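Local coordinates for protein N-acetylneuraminate epimerase (Escherichia coli, PDB 2UVK) that speeds the interconversion of the alpha- and beta-anomers of N-acetylneuraminate, acting as a sialic acid mutarotase with a Kelch beta-propeller fold, at residues T46-F51 / H89-K94; K202-N207 / H290-G295; L337-V340 / V345-Q348. All coordinates share one frame; numbering follows the deposited sequence.

Interaction 1 (T46-F51 / H89-K94)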
ATOM      1  N   THR B  46      20.005 -12.361 -29.305  1.00 22.81           N
ATOM      2  CA  THR B  46      20.835 -13.281 -28.550  1.00 22.76           C
ATOM      3  C   THR B  46      20.198 -13.581 -27.193  1.00 21.70           C
ATOM      4  O   THR B  46      19.937 -12.669 -26.430  1.00 20.21           O
ATOM      5  CB  THR B  46      22.234 -12.674 -28.313  1.00 23.60           C
ATOM      6  OG1 THR B  46      22.889 -12.493 -29.576  1.00 25.47           O
ATOM      7  CG2 THR B  46      23.084 -13.560 -27.395  1.00 24.51           C
ATOM      8  N   ALA B  47      19.996 -14.866 -26.903  1.00 20.61           N
ATOM      9  CA  ALA B  47      19.440 -15.300 -25.614  1.00 20.07           C
ATOM     10  C   ALA B  47      20.398 -15.032 -24.470  1.00 19.46           C
ATOM     11  O   ALA B  47      21.599 -15.343 -24.538  1.00 19.98           O
ATOM     12  CB  ALA B  47      19.074 -16.773 -25.653  1.00 20.24           C
ATOM     13  N   LEU B  48      19.863 -14.435 -23.407  1.00 18.02           N
ATOM     14  CA  LEU B  48      20.616 -14.107 -22.227  1.00 17.01           C
ATOM     15  C   LEU B  48      20.326 -15.108 -21.101  1.00 16.33           C
ATOM     16  O   LEU B  48      19.486 -16.010 -21.239  1.00 17.00           O
ATOM     17  CB  LEU B  48      20.276 -12.672 -21.804  1.00 16.91           C
ATOM     18  CG  LEU B  48      20.478 -11.569 -22.848  1.00 15.86           C
ATOM     19  CD1 LEU B  48      20.140 -10.200 -22.277  1.00 18.28           C
ATOM     20  CD2 LEU B  48      21.944 -11.594 -23.384  1.00 16.70           C
ATOM     21  N   ALA B  49      20.989 -14.920 -19.978  1.00 16.25           N
ATOM     22  CA  ALA B  49      20.717 -15.714 -18.794  1.00 15.97           C
ATOM     23  C   ALA B  49      19.245 -15.551 -18.407  1.00 15.85           C
ATOM     24  O   ALA B  49      18.694 -14.448 -18.471  1.00 16.48           O
ATOM     25  CB  ALA B  49      21.630 -15.288 -17.663  1.00 15.96           C
ATOM     26  N   ALA B  50      18.632 -16.657 -18.029  1.00 15.44           N
ATOM     27  CA  ALA B  50      17.220 -16.657 -17.644  1.00 15.47           C
ATOM     28  C   ALA B  50      16.966 -15.815 -16.403  1.00 15.35           C
ATOM     29  O   ALA B  50      17.759 -15.742 -15.483  1.00 15.75           O
ATOM     30  CB  ALA B  50      16.738 -18.088 -17.407  1.00 16.12           C
ATOM     31  N   PHE B  51      15.800 -15.181 -16.389  1.00 15.22           N
ATOM     32  CA  PHE B  51      15.345 -14.443 -15.219  1.00 14.80           C
ATOM     33  C   PHE B  51      15.082 -15.418 -14.076  1.00 14.57           C
ATOM     34  O   PHE B  51      14.324 -16.359 -14.262  1.00 16.62           O
ATOM     35  CB  PHE B  51      14.077 -13.670 -15.593  1.00 14.43           C
ATOM     36  CG  PHE B  51      13.590 -12.736 -14.524  1.00 12.50           C
ATOM     37  CD1 PHE B  51      14.263 -11.568 -14.236  1.00 13.24           C
ATOM     38  CD2 PHE B  51      12.441 -13.033 -13.793  1.00 12.81           C
ATOM     39  CE1 PHE B  51      13.792 -10.714 -13.243  1.00 14.13           C
ATOM     40  CE2 PHE B  51      11.990 -12.175 -12.824  1.00 13.49           C
ATOM     41  CZ  PHE B  51      12.651 -11.031 -12.559  1.00 13.43           C
ATOM     42  N   HIS B  89      15.264  -7.125  -9.403  1.00 11.72           N
ATOM     43  CA  HIS B  89      16.383  -7.940  -9.870  1.00 11.72           C
ATOM     44  C   HIS B  89      17.323  -7.068 -10.672  1.00 12.90           C
ATOM     45  O   HIS B  89      16.905  -6.124 -11.315  1.00 12.69           O
ATOM     46  CB  HIS B  89      15.868  -9.088 -10.720  1.00 11.89           C
ATOM     47  CG  HIS B  89      15.234 -10.193  -9.930  1.00 12.72           C
ATOM     48  ND1 HIS B  89      13.962 -10.108  -9.412  1.00 13.31           N
ATOM     49  CD2 HIS B  89      15.689 -11.429  -9.598  1.00 12.69           C
ATOM     50  CE1 HIS B  89      13.662 -11.239  -8.789  1.00 12.49           C
ATOM     51  NE2 HIS B  89      14.695 -12.060  -8.891  1.00 13.02           N
ATOM     52  N   LYS B  90      18.616  -7.400 -10.617  1.00 13.76           N
ATOM     53  CA  LYS B  90      19.634  -6.679 -11.380  1.00 15.69           C
ATOM     54  C   LYS B  90      20.343  -7.623 -12.321  1.00 15.12           C
ATOM     55  O   LYS B  90      20.795  -8.686 -11.902  1.00 16.10           O
ATOM     56  CB  LYS B  90      20.650  -6.066 -10.425  1.00 15.97           C
ATOM     57  CG  LYS B  90      21.805  -5.346 -11.101  1.00 17.81           C
ATOM     58  CD  LYS B  90      22.675  -4.618 -10.095  1.00 19.17           C
ATOM     59  CE  LYS B  90      23.458  -5.569  -9.211  1.00 23.04           C
ATOM     60  NZ  LYS B  90      24.590  -6.235  -9.918  1.00 27.37           N
ATOM     61  N   TYR B  91      20.439  -7.228 -13.579  1.00 15.68           N
ATOM     62  CA  TYR B  91      21.195  -7.988 -14.589  1.00 15.67           C
ATOM     63  C   TYR B  91      22.433  -7.204 -14.973  1.00 16.55           C
ATOM     64  O   TYR B  91      22.355  -6.032 -15.334  1.00 16.08           O
ATOM     65  CB  TYR B  91      20.347  -8.215 -15.822  1.00 15.58           C
ATOM     66  CG  TYR B  91      21.081  -8.834 -16.991  1.00 15.98           C
ATOM     67  CD1 TYR B  91      21.374 -10.192 -17.023  1.00 16.52           C
ATOM     68  CD2 TYR B  91      21.483  -8.049 -18.069  1.00 17.10           C
ATOM     69  CE1 TYR B  91      22.023 -10.759 -18.104  1.00 17.16           C
ATOM     70  CE2 TYR B  91      22.163  -8.626 -19.155  1.00 16.69           C
ATOM     71  CZ  TYR B  91      22.407  -9.964 -19.158  1.00 16.56           C
ATOM     72  OH  TYR B  91      23.078 -10.531 -20.208  1.00 18.54           O
ATOM     73  N   ASN B  92      23.575  -7.882 -14.869  1.00 17.98           N
ATOM     74  CA  ASN B  92      24.876  -7.313 -15.266  1.00 19.54           C
ATOM     75  C   ASN B  92      25.233  -7.818 -16.669  1.00 19.92           C
ATOM     76  O   ASN B  92      25.475  -9.002 -16.868  1.00 20.36           O
ATOM     77  CB  ASN B  92      25.933  -7.688 -14.221  1.00 19.90           C
ATOM     78  CG  ASN B  92      27.318  -7.141 -14.550  1.00 22.75           C
ATOM     79  OD1 ASN B  92      27.529  -6.553 -15.600  1.00 22.31           O
ATOM     80  ND2 ASN B  92      28.254  -7.311 -13.624  1.00 26.26           N
ATOM     81  N   PRO B  93      25.173  -6.935 -17.665  1.00 21.54           N
ATOM     82  CA  PRO B  93      25.454  -7.402 -19.026  1.00 22.76           C
ATOM     83  C   PRO B  93      26.907  -7.850 -19.258  1.00 24.15           C
ATOM     84  O   PRO B  93      27.154  -8.681 -20.138  1.00 23.71           O
ATOM     85  CB  PRO B  93      25.083  -6.211 -19.912  1.00 22.84           C
ATOM     86  CG  PRO B  93      24.824  -5.054 -19.007  1.00 23.29           C
ATOM     87  CD  PRO B  93      24.830  -5.507 -17.597  1.00 21.31           C
ATOM     88  N   LYS B  94      27.835  -7.335 -18.463  1.00 25.40           N
ATOM     89  CA  LYS B  94      29.246  -7.679 -18.641  1.00 27.18           C
ATOM     90  C   LYS B  94      29.518  -9.129 -18.255  1.00 26.60           C
ATOM     91  O   LYS B  94      30.413  -9.779 -18.817  1.00 27.67           O
ATOM     92  CB  LYS B  94      30.113  -6.737 -17.825  1.00 27.82           C
ATOM     93  CG  LYS B  94      29.933  -5.277 -18.216  1.00 29.42           C
ATOM     94  CD  LYS B  94      31.049  -4.393 -17.672  1.00 30.52           C
ATOM     95  CE  LYS B  94      30.946  -2.977 -18.205  1.00 32.54           C
ATOM     96  NZ  LYS B  94      32.026  -2.118 -17.647  1.00 34.89           N
TER

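Interaction 2 (K202-N207 / H290-G295)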
ATOM      1  N   LYS B 202      11.049  16.525 -17.538  1.00 19.32           N
ATOM      2  CA  LYS B 202       9.613  16.264 -17.725  1.00 18.44           C
ATOM      3  C   LYS B 202       9.332  14.777 -17.901  1.00 17.77           C
ATOM      4  O   LYS B 202      10.076  14.094 -18.584  1.00 17.85           O
ATOM      5  CB  LYS B 202       9.083  16.970 -18.955  1.00 20.19           C
ATOM      6  CG  LYS B 202       9.231  18.496 -18.916  1.00 21.83           C
ATOM      7  CD  LYS B 202       8.493  19.143 -17.762  1.00 23.38           C
ATOM      8  CE  LYS B 202       8.580  20.674 -17.836  1.00 23.79           C
ATOM      9  NZ  LYS B 202       7.864  21.192 -19.024  1.00 23.51           N
ATOM     10  N   THR B 203       8.261  14.307 -17.263  1.00 15.88           N
ATOM     11  CA  THR B 203       7.737  12.959 -17.517  1.00 15.36           C
ATOM     12  C   THR B 203       6.224  13.058 -17.722  1.00 14.94           C
ATOM     13  O   THR B 203       5.542  13.827 -17.049  1.00 15.59           O
ATOM     14  CB  THR B 203       8.042  12.073 -16.337  1.00 14.37           C
ATOM     15  OG1 THR B 203       9.464  11.943 -16.218  1.00 17.67           O
ATOM     16  CG2 THR B 203       7.357  10.676 -16.497  1.00 15.13           C
ATOM     17  N   TRP B 204       5.718  12.255 -18.653  1.00 15.02           N
ATOM     18  CA  TRP B 204       4.308  12.202 -18.992  1.00 14.31           C
ATOM     19  C   TRP B 204       3.750  10.801 -18.723  1.00 14.53           C
ATOM     20  O   TRP B 204       4.424   9.826 -19.021  1.00 14.18           O
ATOM     21  CB  TRP B 204       4.124  12.561 -20.462  1.00 16.33           C
ATOM     22  CG  TRP B 204       4.603  13.944 -20.791  1.00 17.60           C
ATOM     23  CD1 TRP B 204       3.871  15.077 -20.703  1.00 19.97           C
ATOM     24  CD2 TRP B 204       5.909  14.330 -21.272  1.00 17.24           C
ATOM     25  NE1 TRP B 204       4.633  16.153 -21.079  1.00 19.08           N
ATOM     26  CE2 TRP B 204       5.887  15.733 -21.424  1.00 19.98           C
ATOM     27  CE3 TRP B 204       7.090  13.646 -21.559  1.00 18.71           C
ATOM     28  CZ2 TRP B 204       6.999  16.454 -21.879  1.00 18.52           C
ATOM     29  CZ3 TRP B 204       8.194  14.367 -22.014  1.00 19.16           C
ATOM     30  CH2 TRP B 204       8.135  15.761 -22.160  1.00 18.82           C
ATOM     31  N   LEU B 205       2.545  10.745 -18.145  1.00 13.23           N
ATOM     32  CA  LEU B 205       1.797   9.504 -17.816  1.00 13.32           C
ATOM     33  C   LEU B 205       0.507   9.548 -18.606  1.00 13.21           C
ATOM     34  O   LEU B 205      -0.348  10.398 -18.354  1.00 13.18           O
ATOM     35  CB  LEU B 205       1.493   9.432 -16.322  1.00 12.85           C
ATOM     36  CG  LEU B 205       2.662   9.588 -15.350  1.00 13.35           C
ATOM     37  CD1 LEU B 205       2.148   9.585 -13.897  1.00 13.62           C
ATOM     38  CD2 LEU B 205       3.683   8.491 -15.553  1.00 13.67           C
ATOM     39  N   ILE B 206       0.359   8.658 -19.591  1.00 13.91           N
ATOM     40  CA  ILE B 206      -0.714   8.732 -20.559  1.00 14.34           C
ATOM     41  C   ILE B 206      -1.724   7.597 -20.392  1.00 14.21           C
ATOM     42  O   ILE B 206      -1.381   6.414 -20.533  1.00 13.79           O
ATOM     43  CB  ILE B 206      -0.196   8.761 -22.022  1.00 14.24           C
ATOM     44  CG1 ILE B 206       0.897   9.845 -22.211  1.00 15.02           C
ATOM     45  CG2 ILE B 206      -1.343   8.954 -22.975  1.00 16.00           C
ATOM     46  CD1 ILE B 206       1.663   9.756 -23.502  1.00 16.43           C
ATOM     47  N   ASN B 207      -2.967   7.968 -20.126  1.00 14.04           N
ATOM     48  CA  ASN B 207      -4.078   7.050 -20.002  1.00 13.51           C
ATOM     49  C   ASN B 207      -3.836   5.978 -18.911  1.00 13.66           C
ATOM     50  O   ASN B 207      -3.257   6.302 -17.878  1.00 13.04           O
ATOM     51  CB  ASN B 207      -4.434   6.429 -21.368  1.00 13.79           C
ATOM     52  CG  ASN B 207      -5.068   7.403 -22.347  1.00 14.72           C
ATOM     53  OD1 ASN B 207      -4.899   8.652 -22.279  1.00 19.53           O
ATOM     54  ND2 ASN B 207      -5.787   6.842 -23.280  1.00 14.12           N
ATOM     55  N   HIS B 290      -1.303   9.281 -32.007  1.00 21.87           N
ATOM     56  CA  HIS B 290      -1.472  10.679 -31.635  1.00 22.85           C
ATOM     57  C   HIS B 290      -0.106  11.288 -31.473  1.00 22.98           C
ATOM     58  O   HIS B 290       0.831  10.647 -30.968  1.00 21.77           O
ATOM     59  CB  HIS B 290      -2.265  10.814 -30.336  1.00 23.17           C
ATOM     60  CG  HIS B 290      -3.548  10.053 -30.342  1.00 24.81           C
ATOM     61  ND1 HIS B 290      -4.711  10.566 -30.866  1.00 25.59           N
ATOM     62  CD2 HIS B 290      -3.840   8.794 -29.931  1.00 25.32           C
ATOM     63  CE1 HIS B 290      -5.671   9.665 -30.766  1.00 23.42           C
ATOM     64  NE2 HIS B 290      -5.170   8.583 -30.196  1.00 25.53           N
ATOM     65  N   LEU B 291       0.030  12.522 -31.950  1.00 23.48           N
ATOM     66  CA  LEU B 291       1.277  13.245 -31.801  1.00 24.49           C
ATOM     67  C   LEU B 291       1.009  14.458 -30.933  1.00 24.09           C
ATOM     68  O   LEU B 291       0.022  15.172 -31.149  1.00 24.37           O
ATOM     69  CB  LEU B 291       1.822  13.647 -33.176  1.00 24.64           C
ATOM     70  CG  LEU B 291       3.234  14.249 -33.173  1.00 26.00           C
ATOM     71  CD1 LEU B 291       4.291  13.229 -32.762  1.00 27.48           C
ATOM     72  CD2 LEU B 291       3.583  14.814 -34.545  1.00 25.83           C
ATOM     73  N   TRP B 292       1.854  14.681 -29.935  1.00 24.27           N
ATOM     74  CA  TRP B 292       1.730  15.884 -29.107  1.00 24.42           C
ATOM     75  C   TRP B 292       2.816  16.835 -29.557  1.00 24.48           C
ATOM     76  O   TRP B 292       3.965  16.690 -29.158  1.00 24.82           O
ATOM     77  CB  TRP B 292       1.910  15.540 -27.638  1.00 25.18           C
ATOM     78  CG  TRP B 292       1.636  16.653 -26.687  1.00 26.12           C
ATOM     79  CD1 TRP B 292       0.417  17.168 -26.363  1.00 26.20           C
ATOM     80  CD2 TRP B 292       2.594  17.340 -25.871  1.00 26.48           C
ATOM     81  NE1 TRP B 292       0.560  18.145 -25.412  1.00 26.88           N
ATOM     82  CE2 TRP B 292       1.885  18.268 -25.086  1.00 26.48           C
ATOM     83  CE3 TRP B 292       3.989  17.265 -25.735  1.00 27.50           C
ATOM     84  CZ2 TRP B 292       2.519  19.122 -24.179  1.00 26.93           C
ATOM     85  CZ3 TRP B 292       4.620  18.108 -24.831  1.00 26.97           C
ATOM     86  CH2 TRP B 292       3.884  19.032 -24.067  1.00 26.93           C
ATOM     87  N   HIS B 293       2.428  17.840 -30.341  1.00 24.37           N
ATOM     88  CA  HIS B 293       3.380  18.631 -31.099  1.00 24.19           C
ATOM     89  C   HIS B 293       3.025  20.085 -30.871  1.00 24.29           C
ATOM     90  O   HIS B 293       1.856  20.460 -31.015  1.00 23.95           O
ATOM     91  CB  HIS B 293       3.278  18.284 -32.574  1.00 24.58           C
ATOM     92  CG  HIS B 293       2.058  18.829 -33.247  1.00 27.76           C
ATOM     93  N   ASN B 294       4.025  20.871 -30.477  1.00 24.22           N
ATOM     94  CA  ASN B 294       3.822  22.271 -30.099  1.00 23.66           C
ATOM     95  C   ASN B 294       2.738  22.399 -29.014  1.00 22.95           C
ATOM     96  O   ASN B 294       1.929  23.300 -29.041  1.00 19.28           O
ATOM     97  CB  ASN B 294       3.520  23.134 -31.343  1.00 23.84           C
ATOM     98  CG  ASN B 294       4.684  23.197 -32.322  1.00 24.99           C
ATOM     99  OD1 ASN B 294       4.499  23.075 -33.533  1.00 30.08           O
ATOM    100  ND2 ASN B 294       5.880  23.378 -31.805  1.00 25.15           N
ATOM    101  N   GLY B 295       2.758  21.475 -28.050  1.00 22.88           N
ATOM    102  CA  GLY B 295       1.860  21.512 -26.908  1.00 23.73           C
ATOM    103  C   GLY B 295       0.416  21.138 -27.200  1.00 23.49           C
ATOM    104  O   GLY B 295      -0.463  21.443 -26.396  1.00 25.09           O
TER

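Interaction 3 (L337-V340 / V345-Q348)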
ATOM      1  N   LEU B 337       8.422   1.105 -36.135  1.00 23.40           N
ATOM      2  CA  LEU B 337       9.119   2.340 -35.839  1.00 24.43           C
ATOM      3  C   LEU B 337       8.213   3.509 -36.238  1.00 24.56           C
ATOM      4  O   LEU B 337       7.730   3.577 -37.377  1.00 25.56           O
ATOM      5  CB  LEU B 337      10.447   2.388 -36.592  1.00 24.87           C
ATOM      6  CG  LEU B 337      11.468   3.390 -36.055  1.00 24.58           C
ATOM      7  CD1 LEU B 337      11.924   3.121 -34.623  1.00 22.83           C
ATOM      8  CD2 LEU B 337      12.666   3.379 -37.009  1.00 25.48           C
ATOM      9  N   ILE B 338       7.955   4.406 -35.294  1.00 24.48           N
ATOM     10  CA  ILE B 338       7.164   5.601 -35.549  1.00 25.28           C
ATOM     11  C   ILE B 338       8.100   6.802 -35.433  1.00 26.72           C
ATOM     12  O   ILE B 338       8.664   7.062 -34.379  1.00 25.53           O
ATOM     13  CB  ILE B 338       5.957   5.739 -34.590  1.00 25.14           C
ATOM     14  CG1 ILE B 338       5.122   4.448 -34.613  1.00 24.84           C
ATOM     15  CG2 ILE B 338       5.063   6.907 -34.993  1.00 23.97           C
ATOM     16  CD1 ILE B 338       3.967   4.406 -33.626  1.00 24.84           C
ATOM     17  N   THR B 339       8.279   7.515 -36.544  1.00 29.25           N
ATOM     18  CA  THR B 339       9.123   8.702 -36.564  1.00 31.45           C
ATOM     19  C   THR B 339       8.269   9.913 -36.934  1.00 32.42           C
ATOM     20  O   THR B 339       7.282   9.785 -37.661  1.00 32.22           O
ATOM     21  CB  THR B 339      10.254   8.586 -37.597  1.00 31.80           C
ATOM     22  OG1 THR B 339      10.799   7.256 -37.612  1.00 33.46           O
ATOM     23  CG2 THR B 339      11.366   9.614 -37.286  1.00 32.21           C
ATOM     24  N   VAL B 340       8.644  11.088 -36.435  1.00 33.83           N
ATOM     25  CA  VAL B 340       7.991  12.322 -36.872  1.00 34.87           C
ATOM     26  C   VAL B 340       8.909  13.047 -37.852  1.00 35.41           C
ATOM     27  O   VAL B 340      10.050  13.366 -37.517  1.00 35.46           O
ATOM     28  CB  VAL B 340       7.606  13.263 -35.701  1.00 35.15           C
ATOM     29  CG1 VAL B 340       6.637  12.560 -34.740  1.00 36.00           C
ATOM     30  CG2 VAL B 340       8.852  13.768 -34.965  1.00 36.23           C
ATOM     31  N   VAL B 345       3.426  12.129 -38.721  1.00 36.21           N
ATOM     32  CA  VAL B 345       4.020  10.850 -38.356  1.00 35.34           C
ATOM     33  C   VAL B 345       4.211   9.953 -39.565  1.00 34.44           C
ATOM     34  O   VAL B 345       3.429   9.989 -40.516  1.00 35.15           O
ATOM     35  CB  VAL B 345       3.204  10.132 -37.253  1.00 35.29           C
ATOM     36  CG1 VAL B 345       2.837   8.720 -37.667  1.00 35.23           C
ATOM     37  CG2 VAL B 345       3.990  10.138 -35.958  1.00 35.41           C
ATOM     38  N   THR B 346       5.279   9.167 -39.519  1.00 33.58           N
ATOM     39  CA  THR B 346       5.527   8.113 -40.486  1.00 32.94           C
ATOM     40  C   THR B 346       5.709   6.792 -39.736  1.00 32.01           C
ATOM     41  O   THR B 346       6.281   6.777 -38.649  1.00 31.73           O
ATOM     42  CB  THR B 346       6.779   8.430 -41.313  1.00 33.38           C
ATOM     43  OG1 THR B 346       7.923   8.450 -40.451  1.00 35.16           O
ATOM     44  CG2 THR B 346       6.623   9.800 -41.988  1.00 33.35           C
ATOM     45  N   VAL B 347       5.224   5.705 -40.325  1.00 30.99           N
ATOM     46  CA  VAL B 347       5.198   4.381 -39.682  1.00 30.76           C
ATOM     47  C   VAL B 347       5.895   3.301 -40.538  1.00 30.82           C
ATOM     48  O   VAL B 347       5.511   3.069 -41.696  1.00 31.25           O
ATOM     49  CB  VAL B 347       3.736   3.956 -39.387  1.00 30.47           C
ATOM     50  CG1 VAL B 347       3.699   2.588 -38.710  1.00 30.32           C
ATOM     51  CG2 VAL B 347       3.025   5.004 -38.525  1.00 30.57           C
ATOM     52  N   GLN B 348       6.902   2.648 -39.959  1.00 30.65           N
ATOM     53  CA  GLN B 348       7.677   1.591 -40.616  1.00 30.84           C
ATOM     54  C   GLN B 348       7.443   0.252 -39.913  1.00 31.00           C
ATOM     55  O   GLN B 348       7.558   0.173 -38.697  1.00 31.17           O
ATOM     56  CB  GLN B 348       9.166   1.954 -40.562  1.00 30.64           C
ATOM     57  CG  GLN B 348      10.094   1.023 -41.347  1.00 31.14           C
ATOM     58  CD  GLN B 348      11.566   1.410 -41.236  1.00 32.16           C
ATOM     59  OE1 GLN B 348      12.442   0.548 -41.271  1.00 36.07           O
ATOM     60  NE2 GLN B 348      11.843   2.697 -41.100  1.00 32.92           N
TER

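Interaction 1 (T46-F51 / H89-K94)
Phe51 sets the edge of its ring against the face of His89 in a buried contact between neighbouring blades of the Kelch beta-propeller. Segment 46-51 carries the short outermost strand of one blade and starts the passage to the next, whose third strand, 88-92, supplies His89 and Tyr91. The Phe51-His89 pair is edge-to-face but well short of perpendicular: the ring planes meet at 52° and the centroids lie 4.6 Å apart. Phe51 CZ stands over the imidazole 3.5 Å from His89 ND1, toward the rim of the ring rather than above its middle, and Phe51 CE1 comes within 3.6 Å of His89 CB. The Phe51 bond from CA to CB does not aim at the strand; with CG turned opposite the backbone N (chi1 -173°), the ring is carried across to it. With an alanine in place of His89, Phe51 CZ would probably lose the imidazole face it stands over and the ring would be freer to turn.

Farther along, Leu48 and Tyr91 cross at about a right angle. The leucine sets both methyls against the end of the phenol, with CD2 3.5 Å and CD1 3.6 Å from Tyr91 OH, and CD1 also reaches Tyr91 CZ at 3.9 Å. The hydroxyl beside these methyls finds its polar partner in Asn96 OD1, which also receives the backbone N of Ala49, so one amide oxygen serves both blades. Trp98 continues the join: its NE1 bonds to Ala49 O, and its ring meets Phe51 edge-to-face. Beyond Tyr91 the strand ends in an Asx turn, where the backbone N of Lys94 donates to Asn92 OD1 at 3.0 Å, approaching from above the carbonyl plane.

Interaction 2 (K202-N207 / H290-G295)
Trp204 and Trp292 meet between two neighbouring blades, at the rims of their six-membered rings. Trp204 CB leaves strand 202-206 toward segment 290-295, and CG lies opposite the carbonyl carbon (chi1 -61°), which keeps the indole on the backbone N side. Within its own blade the indole touches Val197 and Lys199 of strand 195-199, and on the five-membered ring NE1 is satisfied by a hydrogen bond to Glu221 OE2. At the far end of the six-membered ring, Lys202 CB covers one face near the rim, on the CZ2-CH2 side, 3.6 Å from Trp204 CH2. Trp204 CZ2 also makes the contact between the blades, 4.1 Å from Trp292 CZ3. The side chains cross at about a right angle, with the planes inclined at 55°, an oblique meeting. Trp292 is itself backed by Gly295, whose CA lies 3.7 Å from Trp292 CZ2 over one indole face. Leu255 touches both tryptophans. Such apolar packing, joining the second strand of one four-stranded blade to the third strand of the next, is typical of the face-to-face packing of neighbouring blades in a beta-propeller.

Interaction 3 (L337-V340 / V345-Q348)
The closing beta hairpin of the chain pairs Leu337, Ile338, Thr339 and Val340 with Gln348, Val347, Thr346 and Val345 in antiparallel register. Leu337 and Gln348 form a hydrogen-bonded pair, N to O at 2.9 Å in both directions. At the next such pair, Thr339 N donates to Thr346 O, while Thr339 O is gripped twice by Thr346. The backbone N of Thr346 comes nearly in line with the carbonyl at 2.8 Å from Thr339 O; Thr346 OG1 donates to Thr339 O at 3.2 Å from well above the carbonyl plane. That second grip depends on a chi1 of 64°, which places OG1 between the backbone N and the carbonyl carbon, leaning over the partner strand. Thr339 OG1 instead bonds to Ser318 OG of the adjoining strand. These are the third and fourth strands of the last propeller blade, and strand 344-348 is its outermost. On the face that carries Ile338, Val340, Val345 and Val347, the packing is apolar: Val345 CG2 touches Ile338 CG2 at 3.5 Å and Val340 CG1 at 3.8 Å. Ile338 and Val340 on this face also meet Ile289 and Leu291 of the preceding blade.

From the N terminus, interaction 1 comes first, closing a loop of 37 residues and binding the end of the first blade to the third strand of the second. Interaction 2 follows with a far longer loop of 82 residues, tying the fourth blade to the fifth. Interaction 3, last in the chain, closes a hairpin with four residues between its segments and stays within the sixth blade. The three lie in series, so none nests in or crosses another. Round the propeller, interaction 1 stands apart, its nearest atoms about 20 Å from interaction 2 and about 18 Å from interaction 3. Interactions 2 and 3 touch through strand 284-293, which joins the fifth blade to the sixth.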